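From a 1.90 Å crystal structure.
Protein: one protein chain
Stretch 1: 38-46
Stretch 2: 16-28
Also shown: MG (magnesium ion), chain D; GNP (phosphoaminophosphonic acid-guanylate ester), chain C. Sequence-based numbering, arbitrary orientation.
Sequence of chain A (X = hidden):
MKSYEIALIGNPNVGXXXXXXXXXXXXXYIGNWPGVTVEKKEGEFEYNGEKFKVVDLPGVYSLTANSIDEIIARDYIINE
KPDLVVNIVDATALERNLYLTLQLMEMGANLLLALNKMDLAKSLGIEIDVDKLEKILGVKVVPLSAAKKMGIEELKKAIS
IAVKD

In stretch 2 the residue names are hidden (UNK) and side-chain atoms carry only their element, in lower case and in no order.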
# COMPACT_ATOMS: atom_id res chain seq x y z
N VAL A 38 0.75 -3.97 21.07
CA VAL A 38 0.49 -2.55 20.85
C VAL A 38 1.08 -2.08 19.52
O VAL A 38 2.14 -1.45 19.49
CB VAL A 38 1.06 -1.68 21.98
CG1 VAL A 38 0.54 -0.26 21.88
CG2 VAL A 38 0.72 -2.29 23.34
N GLU A 39 0.37 -2.36 18.44
CA GLU A 39 0.91 -2.19 17.09
C GLU A 39 1.44 -0.79 16.81
O GLU A 39 0.76 0.21 17.01
CB GLU A 39 -0.14 -2.57 16.04
CG GLU A 39 0.40 -2.55 14.63
CD GLU A 39 -0.59 -3.06 13.62
OE1 GLU A 39 -1.76 -3.28 13.99
OE2 GLU A 39 -0.20 -3.23 12.45
N LYS A 40 2.69 -0.72 16.34
CA LYS A 40 3.24 0.54 15.85
C LYS A 40 2.72 0.82 14.45
O LYS A 40 2.64 -0.08 13.61
CB LYS A 40 4.77 0.49 15.87
CG LYS A 40 5.36 0.51 17.27
CD LYS A 40 6.88 0.48 17.25
CE LYS A 40 7.43 0.27 18.65
NZ LYS A 40 6.91 -0.99 19.27
N LYS A 41 2.34 2.07 14.21
CA LYS A 41 1.78 2.48 12.93
C LYS A 41 2.75 3.39 12.18
O LYS A 41 2.47 3.83 11.07
CB LYS A 41 0.45 3.19 13.14
CG LYS A 41 -0.44 2.52 14.17
CD LYS A 41 -1.22 1.36 13.57
CE LYS A 41 -2.44 1.86 12.81
NZ LYS A 41 -3.32 0.74 12.41
N GLU A 42 3.90 3.67 12.80
CA GLU A 42 4.95 4.45 12.15
C GLU A 42 6.30 3.75 12.25
O GLU A 42 6.62 3.15 13.27
CB GLU A 42 5.04 5.85 12.76
CG GLU A 42 4.07 6.84 12.14
CD GLU A 42 4.10 8.20 12.82
OE1 GLU A 42 3.59 8.31 13.95
OE2 GLU A 42 4.63 9.16 12.21
N GLY A 43 7.07 3.83 11.18
CA GLY A 43 8.38 3.20 11.12
C GLY A 43 9.14 3.69 9.91
O GLY A 43 8.75 4.68 9.29
N GLU A 44 10.21 2.99 9.55
CA GLU A 44 10.99 3.37 8.38
C GLU A 44 11.84 2.21 7.88
O GLU A 44 12.11 1.26 8.61
CB GLU A 44 11.87 4.59 8.69
CG GLU A 44 12.90 4.34 9.79
CD GLU A 44 13.77 5.56 10.10
OE1 GLU A 44 15.00 5.38 10.25
OE2 GLU A 44 13.24 6.68 10.19
N PHE A 45 12.24 2.30 6.61
CA PHE A 45 13.30 1.45 6.06
C PHE A 45 14.23 2.28 5.20
O PHE A 45 13.89 3.40 4.81
CB PHE A 45 12.72 0.29 5.24
CG PHE A 45 11.98 0.73 4.01
CD1 PHE A 45 12.63 0.82 2.79
CD2 PHE A 45 10.62 1.02 4.07
CE1 PHE A 45 11.95 1.21 1.65
CE2 PHE A 45 9.94 1.41 2.93
CZ PHE A 45 10.61 1.51 1.72
N GLU A 46 15.40 1.73 4.92
CA GLU A 46 16.40 2.39 4.11
C GLU A 46 16.49 1.62 2.80
O GLU A 46 16.41 0.40 2.80
CB GLU A 46 17.74 2.31 4.84
CG GLU A 46 18.71 3.43 4.56
CD GLU A 46 19.67 3.63 5.72
OE1 GLU A 46 19.24 4.16 6.77
OE2 GLU A 46 20.85 3.25 5.57
N UNK A 16 -2.15 -4.86 5.29
CA UNK A 16 -1.41 -3.64 5.58
C UNK A 16 -0.35 -3.86 6.66
O UNK A 16 0.80 -3.51 6.46
c UNK A 16 -5.10 -1.25 6.45
c UNK A 16 -3.28 -2.05 4.84
n UNK A 16 -6.04 -2.36 6.10
c UNK A 16 -4.18 -0.87 5.28
c UNK A 16 -2.35 -2.49 5.96
N UNK A 17 -0.75 -4.45 7.78
CA UNK A 17 0.19 -4.68 8.88
C UNK A 17 1.30 -5.64 8.49
O UNK A 17 2.46 -5.43 8.84
o UNK A 17 -1.27 -4.19 10.75
c UNK A 17 -0.53 -5.21 10.12
N UNK A 18 0.94 -6.70 7.76
CA UNK A 18 1.90 -7.70 7.29
C UNK A 18 2.99 -7.02 6.45
O UNK A 18 4.18 -7.29 6.61
o UNK A 18 0.22 -9.46 7.26
c UNK A 18 2.21 -9.83 5.94
c UNK A 18 1.20 -8.79 6.45
N UNK A 19 2.56 -6.14 5.55
CA UNK A 19 3.50 -5.40 4.72
C UNK A 19 4.29 -4.37 5.53
O UNK A 19 5.49 -4.22 5.34
c UNK A 19 2.79 -4.77 3.51
c UNK A 19 3.66 -3.68 2.87
c UNK A 19 1.38 -5.50 1.49
c UNK A 19 2.45 -5.87 2.50
N UNK A 20 3.62 -3.68 6.45
CA UNK A 20 4.30 -2.73 7.33
C UNK A 20 5.43 -3.40 8.11
O UNK A 20 6.56 -2.91 8.10
c UNK A 20 4.89 -0.39 11.29
c UNK A 20 3.92 -1.01 9.17
c UNK A 20 4.32 -1.34 10.46
c UNK A 20 4.65 1.25 9.57
c UNK A 20 4.09 0.30 8.74
c UNK A 20 3.30 -2.05 8.27
c UNK A 20 5.05 0.91 10.84
N UNK A 21 5.14 -4.51 8.78
CA UNK A 21 6.20 -5.27 9.48
C UNK A 21 7.32 -5.70 8.54
O UNK A 21 8.49 -5.57 8.86
c UNK A 21 6.73 -7.58 10.42
c UNK A 21 5.64 -6.53 10.16
o UNK A 21 6.84 -8.57 9.69
n UNK A 21 7.54 -7.36 11.45
N UNK A 22 6.95 -6.24 7.38
CA UNK A 22 7.92 -6.70 6.41
C UNK A 22 8.87 -5.60 5.93
O UNK A 22 10.06 -5.84 5.75
c UNK A 22 7.21 -7.35 5.22
N UNK A 23 8.33 -4.40 5.72
CA UNK A 23 9.14 -3.28 5.23
C UNK A 23 10.03 -2.70 6.32
O UNK A 23 11.19 -2.38 6.07
c UNK A 23 8.24 -2.16 4.69
c UNK A 23 8.55 -2.29 2.20
c UNK A 23 7.55 -2.35 3.34
c UNK A 23 6.44 -1.32 3.17
N UNK A 24 9.47 -2.53 7.51
CA UNK A 24 10.08 -1.73 8.56
C UNK A 24 10.70 -2.56 9.68
O UNK A 24 11.52 -2.05 10.46
o UNK A 24 8.08 -1.58 9.89
c UNK A 24 9.05 -0.79 9.18
c UNK A 24 8.34 0.00 8.10
N UNK A 25 10.30 -3.83 9.77
CA UNK A 25 10.79 -4.71 10.82
C UNK A 25 10.10 -4.48 12.15
O UNK A 25 10.51 -5.03 13.18
N UNK A 26 9.06 -3.66 12.15
CA UNK A 26 8.30 -3.37 13.36
C UNK A 26 7.27 -4.47 13.64
O UNK A 26 6.94 -5.26 12.76
c UNK A 26 9.31 -0.50 14.28
o UNK A 26 8.88 -0.88 15.39
c UNK A 26 8.51 -0.83 13.04
c UNK A 26 7.58 -2.01 13.24
o UNK A 26 10.38 0.14 14.16
N UNK A 27 6.78 -4.50 14.88
CA UNK A 27 5.76 -5.46 15.29
C UNK A 27 6.08 -6.87 14.81
O UNK A 27 5.35 -7.43 13.98
c UNK A 27 4.09 -3.56 15.05
o UNK A 27 4.28 -3.09 16.17
n UNK A 27 3.61 -2.85 14.04
c UNK A 27 4.39 -5.02 14.76
N UNK A 28 7.15 -7.45 15.35
CA UNK A 28 7.66 -8.75 14.90
C UNK A 28 6.64 -9.89 14.98
O UNK A 28 6.86 -10.96 14.41
c UNK A 28 10.15 -8.45 15.07
c UNK A 28 8.79 -8.79 17.14
c UNK A 28 8.94 -9.14 15.67
MG MG D . -3.60 -3.92 10.30
PG GNP C . -6.71 -4.32 9.14
O1G GNP C . -5.68 -3.43 9.78
O2G GNP C . -7.58 -3.61 8.13
O3G GNP C . -7.46 -4.84 10.34
N3B GNP C . -6.01 -5.57 8.42
PB GNP C . -4.63 -5.58 7.59
O1B GNP C . -4.83 -4.90 6.30
O2B GNP C . -3.58 -5.02 8.45
O3A GNP C . -4.27 -7.04 7.29
PA GNP C . -3.20 -7.91 7.99
O1A GNP C . -1.86 -7.59 7.44
O2A GNP C . -3.33 -7.86 9.47
O5' GNP C . -3.53 -9.37 7.54
C5' GNP C . -4.88 -9.75 7.29
C4' GNP C . -4.96 -11.23 7.00
O4' GNP C . -4.51 -11.51 5.64
C3' GNP C . -4.10 -12.11 7.91
O3' GNP C . -4.76 -13.36 8.11
C2' GNP C . -2.85 -12.31 7.08
O2' GNP C . -2.19 -13.52 7.41
C1' GNP C . -3.45 -12.42 5.69
N9 GNP C . -2.46 -12.12 4.67
C8 GNP C . -1.62 -11.03 4.63
N7 GNP C . -0.83 -11.03 3.59
C5 GNP C . -1.16 -12.20 2.91
C6 GNP C . -0.64 -12.75 1.71
O6 GNP C . 0.26 -12.29 0.98
N1 GNP C . -1.25 -13.95 1.36
C2 GNP C . -2.24 -14.56 2.09
N2 GNP C . -2.71 -15.73 1.60
N3 GNP C . -2.75 -14.06 3.22
C4 GNP C . -2.16 -12.89 3.56
O HOH W 1 11.12 1.13 11.58
O HOH W 2 -3.69 -3.16 12.41
O HOH W 3 -3.79 -6.12 11.44
O HOH W 4 -2.80 -1.95 9.35

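Position 16 opens the helix with four carbons in a row ending in a nitrogen, and nothing of stretch 1 lies in contact with it. The terminal nitrogen is 2.8 Å from both O2G and O1B of GNP, as suits a cation among phosphates: Lys16. Position 17 carries one carbon and one oxygen; the oxygen lies 2.2 Å from Glu39 OE2, too short for a hydrogen bond, and binds MG at 2.4 Å, so this is Ser17; its N donates to GNP O2B (3.0 Å). At position 18 one carbon bears an oxygen and a carbon, away from stretch 1. The oxygen hydrogen-bonds GNP O1A at 2.8 Å, and Thr18 fits.

Position 19 has four carbons, forked at the first with one arm two carbons long, buried and out of reach of stretch 1: Ile19. Position 20 shows one carbon and then a six-carbon ring without a hydroxyl, whose edge meets Glu42 C and Gly43 N, the nearest ring carbon 3.4 Å from Glu42 C; it is Phe20.

At position 21 two carbons end in an oxygen and a nitrogen, turned sideways; this is Asn21, whose ND2 donates to the backbone O of position 26 at 2.5 Å. Position 22 has a lone carbon without contact, Ala22. Position 23 has four carbons forked at the second, one of the end carbons lying over one face of the Phe45 ring, 4.0 Å from Phe45 CE2: Leu23.

Position 24 again has a carbon bearing one oxygen and one carbon, the latter 4.2 Å from Gly43 C; it is Thr24, whose OG1 donates to Phe20 O (2.7 Å). Position 25 has no side-chain atoms and a positive phi, which favours glycine: Gly25 leaves the helix here. At position 26 three carbons end in two oxygens, one of which approaches Lys40 CD to 3.1 Å but stays 4.4 Å from Lys40 NZ, beyond a salt bridge; this is Glu26. Position 27 has two carbons, the second with oxygen and nitrogen, both facing the backbone of Lys40: Asn27. Position 28, one carbon carrying two, out of reach, is Val28.

The contact works through two paired hydrogen bonds and close packing. Asn27 OD1 accepts from Lys40 N (2.9 Å) and ND2 donates to Lys40 O (3.0 Å), so one side-chain amide pairs with both the backbone N and the backbone O of Lys40. Beyond it, Gly43 leaves space beside Phe20, Thr24 and Glu26, where an ideal CB would be tight at 3.2 to 3.3 Å. Water 1 joins Glu26 OE2 to Glu44 N, each at 2.9 Å.

Stretch 2 16-28: KSTIFNALTGENV
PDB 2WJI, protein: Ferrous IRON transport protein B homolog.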